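Imidazolonepropionase (PDB 2Q09) catalyses the hydrolytic opening of the imidazolone ring of imidazolone-5-propanoate to N-formimidoyl-L-glutamate, the third step of histidine degradation. Local coordinates at residues H74-G79 / L155-R160; S142-T147 / D317-T322. One frame throughout, in Å; residues are numbered along the deposited sequence.

Contact 1: residues H74-G79 / L155-R160; sequences HLIFAG and LRVARR. With FE (Fe (III) ion), chain B.
Ile76 and Val157 meet through CD1 and CG1: Ile76 places its own CG1 beside its backbone N (chi1 -75°) and extends it fully, with CD1 anti to CA (chi2 179°), while Val157 holds CG1 anti to its own N (chi1 169°). The setting is the TIM barrel of the amidohydrolase superfamily, where a loop leaving the C-terminal end of strand 63-73 meets helix 148-164 of the outer layer. The contact is small, with no hydrogen bond across it, and its side-chain contacts are apolar. CD1 of Ile76 does nearly all the touching, reaching CG1 of Val157 at 3.6 Å as the two side chains slide past each other in opposite directions. The same methyl lies against the helix backbone, 3.5 Å from N of Ala158, and meets CB of Ala158 at 3.9 Å. Ile140 of strand 135-141 also packs on Ile76, so this branched side chain bridges barrel wall and helical layer.

Around this buried patch the helix presents charge on its other flanks, with Arg156, Arg159 and Arg160 paired in salt bridges to Glu116, Asp209 and Asp117. Two residues before Ile76 the loop serves a different purpose. His74 takes no part in the helix contact and sends its imidazole to the iron, which His72, His242 and Asp317 also ligate; its NE2 stands 2.1 Å from the metal.

Contact 2: residues S142-T147 / D317-T322; sequences SGYGLT and DINPGT. With FE (Fe (III) ion), chain B; DI6 (3-[(4S)-2,5-dioxoimidazolidin-4-yl]propanoic acid), chain C.
Asn319, whose CB meets OH of Tyr144 at 3.5 Å across the contact, has its OD1 gripped by two backbone N-H groups: a nearly straight bond from N of Thr322 (2.6 Å, 170°), closing an Asx motif, and a weak one from N of Gly321. Its chi1 of 80° sets CG between backbone N and carbonyl carbon, turning the amide back over its own loop. ND2 bonds to O of Asp317 and, near the amide plane, to OG1 of Thr322, which in turn donates to O2 of the bound inhibitor DI6 at 2.8 Å. Asn319 thus lines the pocket itself, and through ND2 also positions the hydroxyl of Thr322.

In this TIM-barrel active site Tyr144 donates from OH to carboxylate O9 of DI6 at 2.7 Å. CD of Pro320 approaches the same OH to 3.3 Å, so the hydroxyl touches the loop and bonds to the ligand in directions roughly at right angles. O9 sits at the ring edge, near its plane, whereas Pro320 approaches obliquely.

Asp317 divides its carboxylate between OD1, bound to the iron at 2.3 Å, and OD2, which accepts a hydrogen bond from the iron-bound water. Arg81 and His177 also bind the inhibitor. The arrangement implies that one loop contacts both the iron-bound water, through Asp317, and the O2 carbonyl of the ring, through Thr322, while Tyr144 holds the propionate tail, probably as it does for the substrate.

In the fold
From the N terminus the chain runs through strand 63-73 into loop 74-79, then on through helix 116-133 and strand 135-141 to loop 142-147 and helix 148-164. Contact 1 closes the first loop there, joining 74-79 to 155-160. Contact 2 opens at 142-147, before that closure, and ends only at 317-322, beyond strand 312-314, so the two contacts cross rather than nest. Their centres lie about 9 Å apart, and the segments touch directly: Phe77 CD2 packs on Pro320 CD at 3.6 Å, and backbone N of His74 probably hydrogen-bonds to O of Ile318. Together they tie early and late barrel strands, through their loops, to one iron and to an outer helix.

Contact 1: residues H74-G79 / L155-R160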
loop_
_atom_site.group_PDB
_atom_site.type_symbol
_atom_site.label_atom_id
_atom_site.label_comp_id
_atom_site.label_asym_id
_atom_site.label_seq_id
_atom_site.Cartn_x
_atom_site.Cartn_y
_atom_site.Cartn_z
ATOM N N HIS A 74 -0.599 -5.208 -5.594
ATOM C CA HIS A 74 -0.898 -6.558 -6.062
ATOM C C HIS A 74 0.381 -6.949 -6.810
ATOM O O HIS A 74 0.296 -7.530 -7.881
ATOM C CB HIS A 74 -2.032 -6.573 -7.101
ATOM C CG HIS A 74 -3.335 -5.992 -6.638
ATOM N ND1 HIS A 74 -4.469 -6.760 -6.475
ATOM C CD2 HIS A 74 -3.721 -4.711 -6.423
ATOM C CE1 HIS A 74 -5.494 -5.978 -6.188
ATOM N NE2 HIS A 74 -5.070 -4.728 -6.153
ATOM N N LEU A 75 1.555 -6.648 -6.260
ATOM C CA LEU A 75 2.800 -6.928 -6.977
ATOM C C LEU A 75 3.161 -8.390 -7.214
ATOM O O LEU A 75 4.080 -8.678 -7.989
ATOM C CB LEU A 75 3.979 -6.194 -6.318
ATOM C CG LEU A 75 4.498 -6.607 -4.941
ATOM C CD1 LEU A 75 5.402 -7.841 -5.064
ATOM C CD2 LEU A 75 5.294 -5.432 -4.356
ATOM N N ILE A 76 2.457 -9.308 -6.562
ATOM C CA ILE A 76 2.720 -10.731 -6.767
ATOM C C ILE A 76 1.791 -11.263 -7.859
ATOM O O ILE A 76 0.563 -11.251 -7.700
ATOM C CB ILE A 76 2.478 -11.543 -5.478
ATOM C CG1 ILE A 76 3.637 -11.310 -4.499
ATOM C CG2 ILE A 76 2.331 -13.042 -5.811
ATOM C CD1 ILE A 76 3.473 -12.069 -3.165
ATOM N N PHE A 77 2.369 -11.726 -8.960
ATOM C CA PHE A 77 1.557 -12.249 -10.049
ATOM C C PHE A 77 2.445 -12.803 -11.146
ATOM O O PHE A 77 3.635 -12.468 -11.221
ATOM C CB PHE A 77 0.672 -11.134 -10.626
ATOM C CG PHE A 77 1.452 -9.998 -11.238
ATOM C CD1 PHE A 77 1.940 -10.100 -12.531
ATOM C CD2 PHE A 77 1.729 -8.846 -10.509
ATOM C CE1 PHE A 77 2.700 -9.085 -13.097
ATOM C CE2 PHE A 77 2.493 -7.815 -11.058
ATOM C CZ PHE A 77 2.979 -7.933 -12.361
ATOM N N ALA A 78 1.857 -13.658 -11.978
ATOM C CA ALA A 78 2.572 -14.241 -13.110
ATOM C C ALA A 78 1.874 -13.807 -14.392
ATOM O O ALA A 78 0.803 -13.199 -14.346
ATOM C CB ALA A 78 2.580 -15.774 -13.013
ATOM N N GLY A 79 2.479 -14.121 -15.532
ATOM C CA GLY A 79 1.886 -13.766 -16.807
ATOM C C GLY A 79 2.056 -12.306 -17.180
ATOM O O GLY A 79 2.651 -11.514 -16.432
ATOM N N LEU A 155 0.238 -15.536 -0.362
ATOM C CA LEU A 155 0.564 -14.985 0.950
ATOM C C LEU A 155 1.913 -15.510 1.425
ATOM O O LEU A 155 2.668 -14.786 2.071
ATOM C CB LEU A 155 -0.529 -15.331 1.967
ATOM C CG LEU A 155 -1.942 -14.851 1.621
ATOM C CD1 LEU A 155 -2.896 -15.263 2.733
ATOM C CD2 LEU A 155 -1.956 -13.325 1.451
ATOM N N ARG A 156 2.216 -16.768 1.114
ATOM C CA ARG A 156 3.501 -17.327 1.516
ATOM C C ARG A 156 4.634 -16.640 0.764
ATOM O O ARG A 156 5.691 -16.393 1.327
ATOM C CB ARG A 156 3.542 -18.841 1.269
ATOM C CG ARG A 156 2.759 -19.641 2.313
ATOM C CD ARG A 156 3.148 -21.120 2.295
ATOM N NE ARG A 156 2.701 -21.793 1.081
ATOM C CZ ARG A 156 1.479 -22.272 0.897
ATOM N NH1 ARG A 156 0.565 -22.165 1.848
ATOM N NH2 ARG A 156 1.175 -22.857 -0.248
ATOM N N VAL A 157 4.426 -16.350 -0.518
ATOM C CA VAL A 157 5.456 -15.672 -1.295
ATOM C C VAL A 157 5.688 -14.286 -0.687
ATOM O O VAL A 157 6.823 -13.818 -0.609
ATOM C CB VAL A 157 5.042 -15.502 -2.777
ATOM C CG1 VAL A 157 6.021 -14.560 -3.493
ATOM C CG2 VAL A 157 5.037 -16.857 -3.479
ATOM N N ALA A 158 4.606 -13.638 -0.264
ATOM C CA ALA A 158 4.714 -12.313 0.340
ATOM C C ALA A 158 5.589 -12.385 1.601
ATOM O O ALA A 158 6.501 -11.576 1.774
ATOM C CB ALA A 158 3.329 -11.772 0.671
ATOM N N ARG A 159 5.315 -13.353 2.470
ATOM C CA ARG A 159 6.117 -13.523 3.680
ATOM C C ARG A 159 7.571 -13.779 3.292
ATOM O O ARG A 159 8.480 -13.274 3.945
ATOM C CB ARG A 159 5.623 -14.714 4.514
ATOM C CG ARG A 159 4.263 -14.539 5.172
ATOM C CD ARG A 159 4.223 -13.390 6.189
ATOM N NE ARG A 159 2.952 -13.398 6.912
ATOM C CZ ARG A 159 2.373 -12.328 7.452
ATOM N NH1 ARG A 159 2.944 -11.133 7.364
ATOM N NH2 ARG A 159 1.206 -12.456 8.076
ATOM N N ARG A 160 7.788 -14.584 2.251
ATOM C CA ARG A 160 9.148 -14.891 1.790
ATOM C C ARG A 160 9.895 -13.631 1.373
ATOM O O ARG A 160 11.088 -13.480 1.641
ATOM C CB ARG A 160 9.123 -15.855 0.598
ATOM C CG ARG A 160 9.354 -17.296 0.969
ATOM C CD ARG A 160 9.143 -18.225 -0.230
ATOM N NE ARG A 160 10.319 -18.373 -1.080
ATOM C CZ ARG A 160 10.337 -19.146 -2.166
ATOM N NH1 ARG A 160 9.250 -19.824 -2.526
ATOM N NH2 ARG A 160 11.443 -19.253 -2.888
HETATM FE FE FE B . -5.971 -2.856 -6.051
HETATM O O HOH W 1 -6.972 -1.871 -8.047
#

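Contact 2: residues S142-T147 / D317-T322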
loop_
_atom_site.group_PDB
_atom_site.type_symbol
_atom_site.label_atom_id
_atom_site.label_comp_id
_atom_site.label_asym_id
_atom_site.label_seq_id
_atom_site.Cartn_x
_atom_site.Cartn_y
_atom_site.Cartn_z
ATOM N N SER A 142 -3.335 -10.921 -2.070
ATOM C CA SER A 142 -3.426 -12.182 -2.794
ATOM C C SER A 142 -4.460 -11.794 -3.855
ATOM O O SER A 142 -4.397 -10.687 -4.383
ATOM C CB SER A 142 -3.935 -13.307 -1.877
ATOM O OG SER A 142 -5.198 -13.004 -1.302
ATOM N N GLY A 143 -5.400 -12.669 -4.188
ATOM C CA GLY A 143 -6.406 -12.277 -5.161
ATOM C C GLY A 143 -6.255 -12.735 -6.600
ATOM O O GLY A 143 -7.138 -12.487 -7.418
ATOM N N TYR A 144 -5.140 -13.367 -6.936
ATOM C CA TYR A 144 -4.950 -13.869 -8.294
ATOM C C TYR A 144 -4.884 -15.399 -8.287
ATOM O O TYR A 144 -4.484 -16.018 -9.282
ATOM C CB TYR A 144 -3.674 -13.290 -8.919
ATOM C CG TYR A 144 -3.783 -11.818 -9.276
ATOM C CD1 TYR A 144 -4.875 -11.341 -10.000
ATOM C CD2 TYR A 144 -2.797 -10.907 -8.902
ATOM C CE1 TYR A 144 -4.988 -9.997 -10.347
ATOM C CE2 TYR A 144 -2.892 -9.555 -9.245
ATOM C CZ TYR A 144 -3.993 -9.109 -9.967
ATOM O OH TYR A 144 -4.086 -7.781 -10.319
ATOM N N GLY A 145 -5.282 -15.992 -7.158
ATOM C CA GLY A 145 -5.266 -17.439 -7.030
ATOM C C GLY A 145 -6.674 -17.988 -7.173
ATOM O O GLY A 145 -6.924 -18.907 -7.953
ATOM N N LEU A 146 -7.601 -17.404 -6.423
ATOM C CA LEU A 146 -9.002 -17.808 -6.456
ATOM C C LEU A 146 -9.265 -19.304 -6.210
ATOM O O LEU A 146 -10.157 -19.913 -6.822
ATOM C CB LEU A 146 -9.648 -17.340 -7.768
ATOM C CG LEU A 146 -9.557 -15.814 -7.980
ATOM C CD1 LEU A 146 -10.486 -15.401 -9.120
ATOM C CD2 LEU A 146 -9.948 -15.068 -6.707
ATOM N N THR A 147 -8.458 -19.878 -5.321
ATOM C CA THR A 147 -8.587 -21.266 -4.859
ATOM C C THR A 147 -7.930 -21.159 -3.490
ATOM O O THR A 147 -7.140 -20.242 -3.268
ATOM C CB THR A 147 -7.783 -22.296 -5.696
ATOM O OG1 THR A 147 -6.389 -22.182 -5.391
ATOM C CG2 THR A 147 -8.007 -22.069 -7.195
ATOM N N ASP A 317 -0.891 0.859 -6.222
ATOM C CA ASP A 317 -1.852 -0.140 -6.693
ATOM C C ASP A 317 -1.208 -1.034 -7.753
ATOM O O ASP A 317 -1.884 -1.514 -8.661
ATOM C CB ASP A 317 -3.114 0.527 -7.267
ATOM C CG ASP A 317 -4.216 -0.478 -7.593
ATOM O OD1 ASP A 317 -4.312 -1.497 -6.871
ATOM O OD2 ASP A 317 -4.998 -0.247 -8.547
ATOM N N ILE A 318 0.098 -1.259 -7.633
ATOM C CA ILE A 318 0.816 -2.100 -8.602
ATOM C C ILE A 318 0.039 -3.374 -8.920
ATOM O O ILE A 318 -0.211 -4.184 -8.028
ATOM C CB ILE A 318 2.202 -2.543 -8.082
ATOM C CG1 ILE A 318 3.104 -1.332 -7.867
ATOM C CG2 ILE A 318 2.855 -3.518 -9.090
ATOM C CD1 ILE A 318 4.436 -1.683 -7.209
ATOM N N ASN A 319 -0.337 -3.548 -10.180
ATOM C CA ASN A 319 -1.066 -4.740 -10.587
ATOM C C ASN A 319 -0.997 -4.845 -12.106
ATOM O O ASN A 319 -0.990 -3.826 -12.820
ATOM C CB ASN A 319 -2.511 -4.694 -10.071
ATOM C CG ASN A 319 -3.415 -3.842 -10.924
ATOM O OD1 ASN A 319 -3.787 -4.225 -12.043
ATOM N ND2 ASN A 319 -3.781 -2.675 -10.402
ATOM N N PRO A 320 -0.947 -6.086 -12.617
ATOM C CA PRO A 320 -0.856 -6.365 -14.051
ATOM C C PRO A 320 -2.012 -5.910 -14.926
ATOM O O PRO A 320 -1.860 -5.810 -16.145
ATOM C CB PRO A 320 -0.668 -7.879 -14.090
ATOM C CG PRO A 320 -1.538 -8.327 -12.975
ATOM C CD PRO A 320 -1.183 -7.334 -11.866
ATOM N N GLY A 321 -3.157 -5.637 -14.319
ATOM C CA GLY A 321 -4.299 -5.238 -15.117
ATOM C C GLY A 321 -4.602 -3.757 -15.301
ATOM O O GLY A 321 -4.834 -3.314 -16.428
ATOM N N THR A 322 -4.595 -2.988 -14.213
ATOM C CA THR A 322 -4.941 -1.570 -14.278
ATOM C C THR A 322 -3.877 -0.572 -13.826
ATOM O O THR A 322 -4.089 0.633 -13.932
ATOM C CB THR A 322 -6.194 -1.294 -13.444
ATOM O OG1 THR A 322 -5.898 -1.572 -12.073
ATOM C CG2 THR A 322 -7.352 -2.192 -13.888
HETATM FE FE FE B . -5.971 -2.856 -6.051
HETATM N N1 DI6 C . -9.578 -2.951 -9.208
HETATM C C2 DI6 C . -8.526 -2.763 -10.033
HETATM O O2 DI6 C . -8.298 -1.787 -10.724
HETATM C C3 DI6 C . -7.659 -4.041 -9.910
HETATM N N4 DI6 C . -8.434 -4.851 -8.945
HETATM C C5 DI6 C . -9.522 -4.139 -8.591
HETATM O O5 DI6 C . -10.359 -4.529 -7.790
HETATM C C6 DI6 C . -7.510 -4.729 -11.259
HETATM C C7 DI6 C . -6.660 -6.000 -11.186
HETATM C C8 DI6 C . -6.472 -6.732 -12.523
HETATM O O9 DI6 C . -5.553 -7.571 -12.592
HETATM O O10 DI6 C . -7.222 -6.482 -13.501
HETATM O O HOH W 1 -6.972 -1.871 -8.047
#